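Local coordinates for protein polymerase subunit PA (Dhori virus, PDB 4CGS) that is part of the viral RNA polymerase and probably binds RNA, here represented by its N-terminal domain, of the orthomyxovirus cap-snatching type, at residues H6-K9 / S10-S13; A34-V37 / E38-Y42; M64-P68 / E69-Q73. All blocks are in the same frame, centred on the assembly; numbering follows the deposited sequence.

Interaction 1 of 3, residues H6-K9 / S10-S13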
# COMPACT_ATOMS: atom_id res chain seq x y z
N HIS A 6 -8.85 14.27 -12.59
CA HIS A 6 -7.48 14.11 -12.17
C HIS A 6 -7.05 12.68 -11.89
O HIS A 6 -5.87 12.44 -11.62
CB HIS A 6 -7.18 14.99 -10.92
CG HIS A 6 -7.44 16.46 -11.15
ND1 HIS A 6 -6.77 17.19 -12.06
CD2 HIS A 6 -8.34 17.31 -10.53
CE1 HIS A 6 -7.22 18.49 -11.99
NE2 HIS A 6 -8.18 18.54 -11.04
N LYS A 7 -7.99 11.73 -11.92
CA LYS A 7 -7.63 10.31 -11.67
C LYS A 7 -6.65 9.87 -12.72
O LYS A 7 -6.97 9.96 -13.90
CB LYS A 7 -8.84 9.44 -11.77
CG LYS A 7 -8.56 7.98 -11.40
CD LYS A 7 -9.73 7.06 -11.63
CE LYS A 7 -10.01 6.78 -13.08
NZ LYS A 7 -8.90 6.06 -13.77
N PRO A 8 -5.48 9.33 -12.34
CA PRO A 8 -4.61 8.71 -13.31
C PRO A 8 -5.30 7.52 -14.01
O PRO A 8 -6.12 6.83 -13.42
CB PRO A 8 -3.40 8.27 -12.46
CG PRO A 8 -3.45 9.11 -11.25
CD PRO A 8 -4.90 9.29 -10.98
N LYS A 9 -4.96 7.31 -15.27
CA LYS A 9 -5.47 6.17 -15.99
C LYS A 9 -5.11 4.87 -15.27
O LYS A 9 -5.84 3.92 -15.33
CB LYS A 9 -4.87 6.12 -17.40
CG LYS A 9 -5.49 5.12 -18.38
CD LYS A 9 -4.66 5.02 -19.66
CE LYS A 9 -5.48 5.07 -20.95
NZ LYS A 9 -6.10 3.74 -21.20
N SER A 10 -3.96 4.88 -14.62
CA SER A 10 -3.45 3.69 -13.98
C SER A 10 -4.10 3.30 -12.67
O SER A 10 -3.73 2.24 -12.08
CB SER A 10 -1.92 3.81 -13.76
OG SER A 10 -1.19 4.10 -14.93
N ILE A 11 -4.96 4.17 -12.13
CA ILE A 11 -5.70 3.86 -10.91
C ILE A 11 -7.09 3.46 -11.32
O ILE A 11 -7.74 4.14 -12.12
CB ILE A 11 -5.76 5.08 -9.99
CG1 ILE A 11 -4.37 5.52 -9.46
CG2 ILE A 11 -6.68 4.80 -8.78
CD1 ILE A 11 -3.60 4.42 -8.75
N SER A 12 -7.55 2.34 -10.81
CA SER A 12 -8.93 1.94 -11.20
C SER A 12 -10.01 2.92 -10.70
O SER A 12 -9.87 3.57 -9.65
CB SER A 12 -9.27 0.55 -10.69
OG SER A 12 -9.49 0.56 -9.28
N SER A 13 -11.10 3.05 -11.43
CA SER A 13 -12.16 3.89 -11.03
C SER A 13 -12.69 3.52 -9.67
O SER A 13 -13.03 4.40 -8.90
CB SER A 13 -13.29 3.89 -12.10
OG SER A 13 -12.84 4.38 -13.33
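K7 and P8 meet I11 in a local turn contact, part of the loop that leads into helix 13-18 near the N-terminus of the domain. A type I beta turn runs from P8 to I11, and its closing bond joins I11 N to P8 O at 3.2 Å, with an N-H...O angle of 160°. The K7 ammonium group then clamps the turn. NZ donates to I11 O at 2.8 Å and also to P8 O at 2.9 Å. The first of these bonds is nearly collinear with the I11 carbonyl, at a C=O...N angle of 169°; the second arrives well above the P8 carbonyl plane. P8 O is thus gripped twice, by I11 N on one face of its plane and by K7 NZ on the other. The two carbonyl oxygens, P8 O and I11 O, stand 3.4 Å apart, a pairing of acceptors that the shared positive charge would be expected to ease. The lysine reaches them because its chain starts out extended and then curls at its last two torsions (chi3 73°), a bend that also brings CE to within 3.7 Å of S13 OG. Beneath the polar clamp, the P8 ring and the I11 side chain lie side by side, with P8 CD 4.1 Å from I11 CG1. S12 occupies the N-cap position of the following helix, and its hydroxyl accepts from I15 N. The outer part of the turn is tied to helix 140-157, where the E156 carboxylate takes K9 N on one oxygen and S10 OG on the other. P8 and I11 pack on I36 and C39 of helix 31-44, while the K7 chain and the P8 ring rest against W16 of helix 13-18.

Interaction 2 of 3, residues A34-V37 / E38-Y42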
# COMPACT_ATOMS: atom_id res chain seq x y z
N ALA A 34 -1.46 13.56 -2.65
CA ALA A 34 -1.65 12.64 -1.57
C ALA A 34 -2.69 11.61 -1.87
O ALA A 34 -2.50 10.42 -1.51
CB ALA A 34 -1.97 13.36 -0.27
N ARG A 35 -3.76 11.94 -2.54
CA ARG A 35 -4.82 10.98 -2.88
C ARG A 35 -4.27 9.95 -3.85
O ARG A 35 -4.56 8.74 -3.72
CB ARG A 35 -6.00 11.70 -3.50
CG ARG A 35 -7.21 10.85 -3.76
CD ARG A 35 -8.41 11.62 -4.19
NE ARG A 35 -9.55 10.74 -4.39
CZ ARG A 35 -10.73 11.16 -4.87
NH1 ARG A 35 -10.86 12.47 -5.17
NH2 ARG A 35 -11.74 10.30 -5.12
N ILE A 36 -3.49 10.40 -4.86
CA ILE A 36 -2.89 9.46 -5.76
C ILE A 36 -1.97 8.53 -5.07
O ILE A 36 -2.05 7.32 -5.28
CB ILE A 36 -2.19 10.20 -6.93
CG1 ILE A 36 -3.26 10.94 -7.80
CG2 ILE A 36 -1.40 9.21 -7.80
CD1 ILE A 36 -2.72 11.92 -8.81
N VAL A 37 -1.07 9.03 -4.25
CA VAL A 37 -0.20 8.16 -3.46
C VAL A 37 -0.96 7.17 -2.57
O VAL A 37 -0.58 6.00 -2.49
CB VAL A 37 0.87 8.94 -2.68
CG1 VAL A 37 1.65 8.04 -1.73
CG2 VAL A 37 1.81 9.63 -3.65
N GLU A 38 -2.06 7.63 -2.00
CA GLU A 38 -2.86 6.73 -1.10
C GLU A 38 -3.52 5.65 -1.92
O GLU A 38 -3.58 4.49 -1.51
CB GLU A 38 -3.87 7.57 -0.31
CG GLU A 38 -4.51 6.82 0.85
CD GLU A 38 -5.40 7.67 1.70
OE1 GLU A 38 -5.31 8.91 1.68
OE2 GLU A 38 -6.28 7.07 2.38
N CYS A 39 -3.96 5.99 -3.11
CA CYS A 39 -4.51 4.99 -4.00
C CYS A 39 -3.46 4.03 -4.51
O CYS A 39 -3.71 2.85 -4.70
CB CYS A 39 -5.22 5.59 -5.21
SG CYS A 39 -6.78 6.45 -4.85
N ILE A 40 -2.23 4.50 -4.73
CA ILE A 40 -1.10 3.63 -5.06
C ILE A 40 -0.88 2.65 -3.92
O ILE A 40 -0.70 1.44 -4.14
CB ILE A 40 0.16 4.45 -5.38
CG1 ILE A 40 0.00 5.22 -6.74
CG2 ILE A 40 1.40 3.52 -5.47
CD1 ILE A 40 1.15 6.16 -7.04
N LYS A 41 -0.84 3.17 -2.67
CA LYS A 41 -0.65 2.32 -1.51
C LYS A 41 -1.73 1.24 -1.43
O LYS A 41 -1.43 0.08 -1.20
CB LYS A 41 -0.68 3.17 -0.28
CG LYS A 41 -0.53 2.40 1.04
CD LYS A 41 -0.62 3.37 2.19
CE LYS A 41 -0.72 2.70 3.53
NZ LYS A 41 -0.58 3.77 4.61
N TYR A 42 -2.98 1.58 -1.64
CA TYR A 42 -4.07 0.63 -1.61
C TYR A 42 -3.90 -0.43 -2.68
O TYR A 42 -4.13 -1.63 -2.46
CB TYR A 42 -5.41 1.29 -1.64
CG TYR A 42 -6.57 0.37 -1.39
CD1 TYR A 42 -6.81 -0.10 -0.09
CD2 TYR A 42 -7.37 -0.10 -2.42
CE1 TYR A 42 -7.84 -0.95 0.20
CE2 TYR A 42 -8.44 -0.97 -2.14
CZ TYR A 42 -8.69 -1.36 -0.85
OH TYR A 42 -9.74 -2.22 -0.57
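R35 and C39 are joined at the R35 carbonyl oxygen, which accepts C39 N at 2.9 Å. The R35 guanidinium, carried away from this bond by an extended chain, makes a cation-pi contact with W16 while its NE donates to S19 OG and its NH2 to the W16 carbonyl; the E38 carboxylate is held at both oxygens, OE2 bonding S22 OG and W65 NE1, and OE1 taking a weak bond from W25 N. One face of the Y42 ring carries W65 in an offset stack, the two planes about 16° from parallel and Y42 CG 3.4 Å from W65 CZ3. The R35, E38 and Y42 side chains project from successive turns of the alpha helix 31-44, whose i to i+4 ladder is regular here. E38 N reaches A34 O at 2.9 Å, I40 N reaches I36 O at 2.9 Å, and K41 N reaches V37 O at 2.8 Å with an N-H...O angle of 163°. The first carbons of the side chains rest on the carbonyls of the preceding turn: C39 CB lies 3.5 Å from R35 O, and E38 CB sits in the same way against A34 O. The apolar side-chain contact along the ladder is between isoleucines: I40 CD1 lies 4.0 Å from I36 CG2, the two chains crossing at a slant. I40 places CG1 beside its own backbone N (chi1 -69°) and next to the preceding turn, 3.3 Å from I36 O, and its methyl end then runs on toward I36. I40 packs on F149, L150 and I153 of helix 140-157, I36 and V37 touch helix 162-166, and C39 and Y42 meet helix 13-18.

Interaction 3 of 3, residues M64-P68 / E69-Q73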
# COMPACT_ATOMS: atom_id res chain seq x y z
N MET A 64 -6.56 -1.73 5.32
CA MET A 64 -6.60 -0.40 4.81
C MET A 64 -7.96 -0.06 4.26
O MET A 64 -8.59 -0.88 3.58
CB MET A 64 -5.56 -0.20 3.75
CG MET A 64 -5.45 1.20 3.27
SD MET A 64 -4.08 1.43 2.08
CE MET A 64 -4.38 3.12 1.55
N TRP A 65 -8.41 1.11 4.59
CA TRP A 65 -9.74 1.65 4.21
C TRP A 65 -10.92 0.89 4.83
O TRP A 65 -12.04 1.05 4.36
CB TRP A 65 -9.87 1.82 2.70
CG TRP A 65 -9.00 2.88 2.12
CD1 TRP A 65 -8.25 3.88 2.73
CD2 TRP A 65 -8.77 3.05 0.69
NE1 TRP A 65 -7.62 4.64 1.78
CE2 TRP A 65 -7.92 4.22 0.55
CE3 TRP A 65 -9.25 2.43 -0.45
CZ2 TRP A 65 -7.53 4.65 -0.70
CZ3 TRP A 65 -8.86 2.92 -1.67
CH2 TRP A 65 -8.01 3.98 -1.80
N THR A 66 -10.68 0.20 5.94
CA THR A 66 -11.69 -0.32 6.80
C THR A 66 -11.64 0.39 8.14
O THR A 66 -10.61 0.99 8.51
CB THR A 66 -11.61 -1.82 7.01
OG1 THR A 66 -10.54 -2.12 7.95
CG2 THR A 66 -11.44 -2.58 5.64
N PRO A 67 -12.77 0.46 8.84
CA PRO A 67 -12.76 1.14 10.15
C PRO A 67 -11.84 0.53 11.13
O PRO A 67 -11.72 -0.65 11.10
CB PRO A 67 -14.23 1.03 10.61
CG PRO A 67 -15.02 0.81 9.37
CD PRO A 67 -14.13 0.06 8.41
N PRO A 68 -11.12 1.34 11.94
CA PRO A 68 -10.18 0.69 12.89
C PRO A 68 -10.83 -0.29 13.84
O PRO A 68 -10.22 -1.28 14.19
CB PRO A 68 -9.51 1.89 13.61
CG PRO A 68 -9.76 3.06 12.72
CD PRO A 68 -11.02 2.80 11.92
N GLU A 69 -12.11 -0.07 14.16
CA GLU A 69 -12.80 -1.01 15.03
C GLU A 69 -13.06 -2.35 14.35
O GLU A 69 -13.05 -3.36 14.99
CB GLU A 69 -14.13 -0.46 15.49
CG GLU A 69 -14.08 0.87 16.21
CD GLU A 69 -14.19 2.10 15.31
OE1 GLU A 69 -13.78 2.05 14.13
OE2 GLU A 69 -14.67 3.16 15.79
N VAL A 70 -13.24 -2.32 13.02
CA VAL A 70 -13.38 -3.53 12.24
C VAL A 70 -12.05 -4.27 12.17
O VAL A 70 -11.96 -5.44 12.41
CB VAL A 70 -13.98 -3.24 10.84
CG1 VAL A 70 -13.95 -4.49 9.99
CG2 VAL A 70 -15.47 -2.76 11.04
N ALA A 71 -10.99 -3.54 11.89
CA ALA A 71 -9.65 -4.14 11.86
C ALA A 71 -9.34 -4.77 13.23
O ALA A 71 -8.77 -5.83 13.34
CB ALA A 71 -8.60 -3.11 11.58
N ASP A 72 -9.71 -4.06 14.28
CA ASP A 72 -9.56 -4.67 15.65
C ASP A 72 -10.34 -5.94 15.83
O ASP A 72 -9.77 -6.86 16.39
CB ASP A 72 -9.92 -3.64 16.74
CG ASP A 72 -9.27 -3.93 18.05
OD1 ASP A 72 -8.14 -4.46 18.07
OD2 ASP A 72 -9.93 -3.66 19.06
N GLN A 73 -11.58 -6.01 15.32
CA GLN A 73 -12.34 -7.27 15.33
C GLN A 73 -11.52 -8.40 14.63
O GLN A 73 -11.42 -9.54 15.13
CB GLN A 73 -13.67 -7.07 14.60
CG GLN A 73 -14.72 -6.22 15.35
CD GLN A 73 -15.94 -5.87 14.48
OE1 GLN A 73 -16.03 -6.28 13.29
NE2 GLN A 73 -16.82 -5.05 15.04
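P67, the N-cap, accepts the bond from A71 N that opens helix 68-78: A71 N lies 3.1 Å from P67 O, the N-H...O angle of 168° marking a nearly straight bond. The same oxygen takes a second, weak bond from V70 N. One residue on, D72 N reaches P68 O at 2.8 Å and continues the i to i+4 ladder. P68 thus falls in the first turn, where a proline's lack of an N-H costs no helical bond. Around this backbone core, the P67 ring and V70 lie side by side, with P67 CG 4.0 Å from V70 CG2. E69 bends sharply at its second torsion (chi2 90°) and folds back over the helix start, leaving OE1 3.6 Å from P68 CD and 3.7 Å from P67 CB. In the next shell, T66 approaches the A71 methyl loosely while its hydroxyl bonds N63 O, and a glycerol lies near its side chain. The segment bridges strand 57-62 and helix 68-78: A71 turns inward onto N63 and V87, M64 makes backbone hydrogen bonds with D89, and the M64 and W65 side chains reach back to helix 31-44.

In the fold
Interaction 2 is the most buried: half its touching residues are buried and none exposed, and its centre lies about 8 Å from that of the chain. Interaction 1 is partly buried, with P8 and I11 inside and K9 and S13 outside; interaction 3 is a surface contact. Interactions 1 and 2 touch through apolar packing, P8 CG lying 3.8 Å from I36 CD1. Interactions 2 and 3 are joined by a probable hydrogen bond from W65 to the E38 carboxylate, beside stacking of W65 on Y42. Interactions 1 and 3 do not meet. Helix 31-44 therefore stands between two helix-entry loops: a lysine-clamped turn before helix 13-18, and a proline-rich start to helix 68-78.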